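Long-range contact in MGS-M5 (Unidentified, PDB 4Q3N), which probably catalyses the NAD-dependent interconversion of L-lactate and pyruvate, as expected of a lactate dehydrogenase from a deep-sea metagenome: residues 157-165 / 197-208. Numbering follows the deposited sequence. Where two conformers were deposited one is given.
Sequences ISQYIHIDS and VIDSMDEISFED. With NA (sodium ion), chain B.
Val197 CG1 meets Ile161 CG2 at 4.3 Å, the first touch in an example of how one methyl can gather apolar groups from a helix end and the turn after it. Further on, Met201, its chain bent at chi3 (84°), crosses Ile161 at about a right angle, SD 3.8 Å from Ile161 CG2. A type I turn from Met201 to Ile204 follows. Within it Glu203 brings its CB to 3.2 Å from Tyr160 O, and water 1 donates to Glu203 OE2 and also hydrogen-bonds His162 ND1. In the alpha/beta C-terminal domain of this lactate/malate dehydrogenase fold, the end of helix 147-161 thus abuts the linker between helices 194-200 and 206-227. A sodium ion, bound by the carbonyl oxygens of Ile198, Met201 and Ile204 and by three waters, ties the end of helix 194-200 to the turn. Ile204 turns CG2 to Ile161 CG2 at 3.7 Å, while its CD1 reaches Tyr160 CB. Asp208 sets its carboxylate obliquely by the Tyr160 ring, planes 34° apart, with Asp208 CG 3.4 Å from Tyr160 CE2; Asp208 OD2 accepts from Ser205 N at 2.7 Å, met from above the carboxylate plane. An alanine here would probably leave Ser205 N without this acceptor and open a gap beside Tyr160 CE2. Beyond, a weak hydrogen bond joins Tyr160 OH and His211 ND1.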
ATOM      1  N   ILE A 157      10.501  -7.441  22.723  1.00 24.48           N
ATOM      2  CA  ILE A 157       9.340  -7.952  23.469  1.00 24.61           C
ATOM      3  C   ILE A 157       8.543  -8.932  22.597  1.00 25.86           C
ATOM      4  O   ILE A 157       8.142  -9.994  23.088  1.00 26.24           O
ATOM      5  CB  ILE A 157       8.453  -6.799  23.941  1.00 23.55           C
ATOM      6  CG1 ILE A 157       9.175  -5.958  25.024  1.00 22.26           C
ATOM      7  CG2 ILE A 157       7.126  -7.288  24.479  1.00 24.34           C
ATOM      8  CD1 ILE A 157       8.440  -4.581  25.218  1.00 27.22           C
ATOM      9  N   SER A 158       8.402  -8.639  21.303  1.00 24.56           N
ATOM     10  CA  SER A 158       7.550  -9.459  20.440  1.00 26.82           C
ATOM     11  C   SER A 158       8.124 -10.845  20.279  1.00 27.54           C
ATOM     12  O   SER A 158       7.382 -11.822  20.108  1.00 28.49           O
ATOM     13  CB  SER A 158       7.347  -8.814  19.062  1.00 28.42           C
ATOM     14  OG  SER A 158       8.521  -8.968  18.295  1.00 32.31           O
ATOM     15  N   GLN A 159       9.450 -10.948  20.326  1.00 27.76           N
ATOM     16  CA  GLN A 159      10.097 -12.230  20.231  1.00 27.07           C
ATOM     17  C   GLN A 159       9.858 -13.116  21.465  1.00 27.51           C
ATOM     18  O   GLN A 159       9.964 -14.341  21.357  1.00 28.53           O
ATOM     19  CB  GLN A 159      11.637 -12.059  19.983  1.00 34.11           C
ATOM     20  CG  GLN A 159      11.952 -11.381  18.664  1.00 35.78           C
ATOM     21  CD  GLN A 159      11.204 -11.969  17.480  1.00 38.42           C
ATOM     22  OE1 GLN A 159      11.636 -12.963  16.919  1.00 41.71           O
ATOM     23  NE2 GLN A 159      10.082 -11.332  17.073  1.00 40.54           N
ATOM     24  N   TYR A 160       9.620 -12.531  22.635  1.00 24.21           N
ATOM     25  CA  TYR A 160       9.255 -13.355  23.808  1.00 24.13           C
ATOM     26  C   TYR A 160       7.787 -13.846  23.722  1.00 27.21           C
ATOM     27  O   TYR A 160       7.484 -15.017  23.941  1.00 27.05           O
ATOM     28  CB  TYR A 160       9.411 -12.566  25.135  1.00 27.40           C
ATOM     29  CG  TYR A 160      10.863 -12.497  25.551  1.00 29.11           C
ATOM     30  CD1 TYR A 160      11.702 -11.559  24.982  1.00 29.90           C
ATOM     31  CD2 TYR A 160      11.389 -13.396  26.492  1.00 29.87           C
ATOM     32  CE1 TYR A 160      13.063 -11.504  25.324  1.00 30.35           C
ATOM     33  CE2 TYR A 160      12.765 -13.363  26.815  1.00 34.12           C
ATOM     34  CZ  TYR A 160      13.570 -12.394  26.236  1.00 32.68           C
ATOM     35  OH  TYR A 160      14.914 -12.290  26.552  1.00 34.92           O
ATOM     36  N   ILE A 161       6.882 -12.933  23.425  1.00 24.04           N
ATOM     37  CA  ILE A 161       5.454 -13.265  23.593  1.00 25.70           C
ATOM     38  C   ILE A 161       4.751 -13.627  22.293  1.00 26.90           C
ATOM     39  O   ILE A 161       3.562 -13.981  22.312  1.00 26.96           O
ATOM     40  CB  ILE A 161       4.704 -12.101  24.262  1.00 24.67           C
ATOM     41  CG1 ILE A 161       4.840 -10.816  23.434  1.00 23.83           C
ATOM     42  CG2 ILE A 161       5.309 -11.824  25.664  1.00 27.23           C
ATOM     43  CD1 ILE A 161       3.907  -9.685  23.904  1.00 24.66           C
ATOM     44  N   HIS A 162       5.485 -13.579  21.187  1.00 25.75           N
ATOM     45  CA  HIS A 162       4.967 -13.996  19.870  1.00 26.55           C
ATOM     46  C   HIS A 162       3.653 -13.248  19.541  1.00 25.79           C
ATOM     47  O   HIS A 162       2.649 -13.873  19.161  1.00 24.47           O
ATOM     48  CB  HIS A 162       4.743 -15.508  19.847  1.00 30.76           C
ATOM     49  CG  HIS A 162       5.960 -16.272  20.279  1.00 36.05           C
ATOM     50  ND1 HIS A 162       5.968 -17.112  21.374  1.00 38.78           N
ATOM     51  CD2 HIS A 162       7.231 -16.254  19.804  1.00 38.11           C
ATOM     52  CE1 HIS A 162       7.186 -17.617  21.525  1.00 40.20           C
ATOM     53  NE2 HIS A 162       7.969 -17.110  20.587  1.00 39.79           N
ATOM     54  N   ILE A 163       3.705 -11.933  19.701  1.00 26.13           N
ATOM     55  CA  ILE A 163       2.603 -10.998  19.321  1.00 24.31           C
ATOM     56  C   ILE A 163       3.198  -9.992  18.304  1.00 26.45           C
ATOM     57  O   ILE A 163       4.351  -9.565  18.467  1.00 25.22           O
ATOM     58  CB  ILE A 163       2.062 -10.221  20.572  1.00 23.80           C
ATOM     59  CG1 ILE A 163       1.480 -11.183  21.616  1.00 24.60           C
ATOM     60  CG2 ILE A 163       1.028  -9.053  20.161  1.00 23.08           C
ATOM     61  CD1 ILE A 163       0.268 -11.950  21.110  1.00 25.35           C
ATOM     62  N   ASP A 164       2.463  -9.675  17.240  1.00 23.14           N
ATOM     63  CA  ASP A 164       2.802  -8.600  16.305  1.00 22.11           C
ATOM     64  C   ASP A 164       3.437  -7.426  17.073  1.00 23.26           C
ATOM     65  O   ASP A 164       2.835  -6.897  18.011  1.00 23.30           O
ATOM     66  CB  ASP A 164       1.498  -8.179  15.589  1.00 24.77           C
ATOM     67  CG  ASP A 164       1.721  -7.222  14.408  1.00 25.82           C
ATOM     68  OD1 ASP A 164       2.770  -6.511  14.370  1.00 24.03           O
ATOM     69  OD2 ASP A 164       0.800  -7.154  13.525  1.00 29.33           O
ATOM     70  N   SER A 165       4.672  -7.035  16.709  1.00 22.10           N
ATOM     71  CA  SER A 165       5.377  -5.959  17.423  1.00 22.41           C
ATOM     72  C   SER A 165       4.586  -4.661  17.389  1.00 23.51           C
ATOM     73  O   SER A 165       4.721  -3.771  18.261  1.00 24.39           O
ATOM     74  CB  SER A 165       6.788  -5.732  16.799  1.00 22.27           C
ATOM     75  OG  SER A 165       6.747  -5.208  15.477  1.00 24.05           O
ATOM     76  N   VAL A 197       0.631  -9.054  31.555  1.00 31.76           N
ATOM     77  CA  VAL A 197       1.163  -9.975  30.531  1.00 31.28           C
ATOM     78  C   VAL A 197       2.163 -10.916  31.158  1.00 31.77           C
ATOM     79  O   VAL A 197       2.052 -12.128  31.013  1.00 32.36           O
ATOM     80  CB  VAL A 197       1.786  -9.225  29.367  1.00 30.00           C
ATOM     81  CG1 VAL A 197       2.411 -10.205  28.400  1.00 29.56           C
ATOM     82  CG2 VAL A 197       0.666  -8.392  28.623  1.00 28.59           C
ATOM     83  N   ILE A 198       3.101 -10.365  31.918  1.00 33.76           N
ATOM     84  CA  ILE A 198       4.057 -11.192  32.687  1.00 35.63           C
ATOM     85  C   ILE A 198       3.388 -12.203  33.582  1.00 38.06           C
ATOM     86  O   ILE A 198       3.785 -13.372  33.655  1.00 37.17           O
ATOM     87  CB  ILE A 198       4.960 -10.278  33.530  1.00 38.52           C
ATOM     88  CG1 ILE A 198       5.816  -9.446  32.575  1.00 38.75           C
ATOM     89  CG2 ILE A 198       5.829 -11.089  34.490  1.00 40.20           C
ATOM     90  CD1 ILE A 198       6.743  -8.481  33.270  1.00 40.16           C
ATOM     91  N   ASP A 199       2.346 -11.780  34.287  1.00 41.65           N
ATOM     92  CA  ASP A 199       1.665 -12.752  35.158  1.00 44.97           C
ATOM     93  C   ASP A 199       0.977 -13.857  34.386  1.00 42.82           C
ATOM     94  O   ASP A 199       0.844 -14.958  34.881  1.00 42.76           O
ATOM     95  CB  ASP A 199       0.632 -12.071  36.056  1.00 53.91           C
ATOM     96  CG  ASP A 199       1.269 -11.280  37.176  1.00 59.19           C
ATOM     97  OD1 ASP A 199       2.464 -11.520  37.479  1.00 60.63           O
ATOM     98  OD2 ASP A 199       0.574 -10.412  37.742  1.00 63.55           O
ATOM     99  N   SER A 200       0.511 -13.553  33.184  1.00 39.26           N
ATOM    100  CA  SER A 200      -0.319 -14.490  32.402  1.00 40.42           C
ATOM    101  C   SER A 200       0.471 -15.494  31.591  1.00 38.33           C
ATOM    102  O   SER A 200       0.084 -16.644  31.441  1.00 37.99           O
ATOM    103  CB  SER A 200      -1.196 -13.696  31.417  1.00 40.77           C
ATOM    104  OG  SER A 200      -2.294 -13.184  32.114  1.00 42.93           O
ATOM    105  N   MET A 201       1.547 -14.997  30.993  1.00 35.64           N
ATOM    106  CA  MET A 201       2.313 -15.729  30.017  1.00 35.69           C
ATOM    107  C   MET A 201       3.597 -16.292  30.620  1.00 38.10           C
ATOM    108  O   MET A 201       4.443 -15.534  31.090  1.00 36.36           O
ATOM    109  CB  MET A 201       2.675 -14.805  28.824  1.00 32.95           C
ATOM    110  CG  MET A 201       1.414 -14.176  28.148  1.00 32.25           C
ATOM    111  SD  MET A 201       1.960 -13.484  26.585  1.00 36.99           S
ATOM    112  CE  MET A 201       1.873 -15.012  25.627  1.00 37.76           C
ATOM    113  N   ASP A 202       3.765 -17.597  30.526  1.00 39.98           N
ATOM    114  CA  ASP A 202       5.044 -18.226  30.883  1.00 44.69           C
ATOM    115  C   ASP A 202       6.179 -17.755  30.003  1.00 41.90           C
ATOM    116  O   ASP A 202       7.332 -17.867  30.405  1.00 41.46           O
ATOM    117  CB  ASP A 202       4.929 -19.723  30.783  1.00 51.84           C
ATOM    118  CG  ASP A 202       4.084 -20.300  31.918  1.00 59.96           C
ATOM    119  OD1 ASP A 202       4.014 -19.640  32.979  1.00 59.92           O
ATOM    120  OD2 ASP A 202       3.472 -21.378  31.748  1.00 61.05           O
ATOM    121  N   GLU A 203       5.834 -17.222  28.825  1.00 34.82           N
ATOM    122  CA  GLU A 203       6.797 -16.735  27.831  1.00 36.15           C
ATOM    123  C   GLU A 203       7.645 -15.534  28.273  1.00 37.55           C
ATOM    124  O   GLU A 203       8.656 -15.250  27.657  1.00 35.07           O
ATOM    125  CB  GLU A 203       6.066 -16.337  26.539  1.00 34.25           C
ATOM    126  CG  GLU A 203       5.550 -17.518  25.717  1.00 35.45           C
ATOM    127  CD  GLU A 203       4.184 -18.083  26.191  1.00 47.84           C
ATOM    128  OE1 GLU A 203       3.648 -17.658  27.239  1.00 46.84           O
ATOM    129  OE2 GLU A 203       3.655 -18.973  25.495  1.00 49.56           O
ATOM    130  N   ILE A 204       7.203 -14.771  29.269  1.00 36.46           N
ATOM    131  CA  ILE A 204       7.941 -13.561  29.644  1.00 33.67           C
ATOM    132  C   ILE A 204       7.899 -13.365  31.166  1.00 35.64           C
ATOM    133  O   ILE A 204       6.868 -13.543  31.813  1.00 34.39           O
ATOM    134  CB  ILE A 204       7.433 -12.308  28.898  1.00 31.99           C
ATOM    135  CG1 ILE A 204       8.410 -11.139  29.066  1.00 30.40           C
ATOM    136  CG2 ILE A 204       5.967 -11.931  29.284  1.00 29.83           C
ATOM    137  CD1 ILE A 204       8.273 -10.063  27.928  1.00 28.06           C
ATOM    138  N   SER A 205       9.071 -13.065  31.733  1.00 35.84           N
ATOM    139  CA  SER A 205       9.200 -12.902  33.177  0.50 37.08           C
ATOM    140  C   SER A 205       9.848 -11.560  33.508  1.00 37.59           C
ATOM    141  O   SER A 205      10.388 -10.881  32.633  1.00 35.25           O
ATOM    142  CB  SER A 205      10.039 -14.041  33.801  0.50 38.14           C
ATOM    143  OG  SER A 205       9.498 -15.325  33.544  0.50 39.07           O
ATOM    144  N   PHE A 206       9.811 -11.190  34.785  1.00 43.11           N
ATOM    145  CA  PHE A 206      10.497  -9.982  35.256  1.00 47.30           C
ATOM    146  C   PHE A 206      11.976  -9.961  34.840  1.00 45.71           C
ATOM    147  O   PHE A 206      12.480  -8.929  34.422  1.00 44.11           O
ATOM    148  CB  PHE A 206      10.342  -9.871  36.775  1.00 54.31           C
ATOM    149  CG  PHE A 206      10.804  -8.564  37.345  1.00 59.27           C
ATOM    150  CD1 PHE A 206       9.962  -7.447  37.338  1.00 63.87           C
ATOM    151  CD2 PHE A 206      12.077  -8.449  37.931  1.00 61.38           C
ATOM    152  CE1 PHE A 206      10.399  -6.213  37.889  1.00 62.92           C
ATOM    153  CE2 PHE A 206      12.522  -7.234  38.481  1.00 63.66           C
ATOM    154  CZ  PHE A 206      11.694  -6.115  38.464  1.00 63.72           C
ATOM    155  N   GLU A 207      12.670 -11.105  34.898  1.00 47.78           N
ATOM    156  CA  GLU A 207      14.102 -11.152  34.548  1.00 49.41           C
ATOM    157  C   GLU A 207      14.352 -10.811  33.109  1.00 45.04           C
ATOM    158  O   GLU A 207      15.419 -10.293  32.757  1.00 42.98           O
ATOM    159  CB  GLU A 207      14.703 -12.537  34.819  1.00 57.06           C
ATOM    160  CG  GLU A 207      14.742 -12.916  36.290  1.00 64.21           C
ATOM    161  CD  GLU A 207      13.357 -13.220  36.866  1.00 71.48           C
ATOM    162  OE1 GLU A 207      12.568 -13.943  36.207  1.00 72.44           O
ATOM    163  OE2 GLU A 207      13.063 -12.733  37.987  1.00 78.96           O
ATOM    164  N   ASP A 208      13.372 -11.106  32.260  1.00 41.15           N
ATOM    165  CA  ASP A 208      13.558 -10.860  30.848  1.00 38.73           C
ATOM    166  C   ASP A 208      13.619  -9.362  30.578  1.00 36.05           C
ATOM    167  O   ASP A 208      14.192  -8.925  29.572  1.00 33.31           O
ATOM    168  CB  ASP A 208      12.406 -11.512  30.026  1.00 35.93           C
ATOM    169  CG  ASP A 208      12.370 -13.010  30.198  1.00 39.41           C
ATOM    170  OD1 ASP A 208      13.472 -13.636  30.366  1.00 38.42           O
ATOM    171  OD2 ASP A 208      11.252 -13.559  30.208  1.00 39.21           O
TER
HETATM  172 NA    NA B 401       5.560 -14.794  33.162  1.00 37.28          NA
HETATM  173  O   HOH W   1       3.283 -17.819  22.815  1.00 45.72           O
HETATM  174  O   HOH W   2       3.999 -16.718  34.197  1.00 48.47           O
HETATM  175  O   HOH W   3       7.352 -16.425  33.312  1.00 50.68           O
HETATM  176  O   HOH W   4       6.348 -14.538  35.349  1.00 37.55           O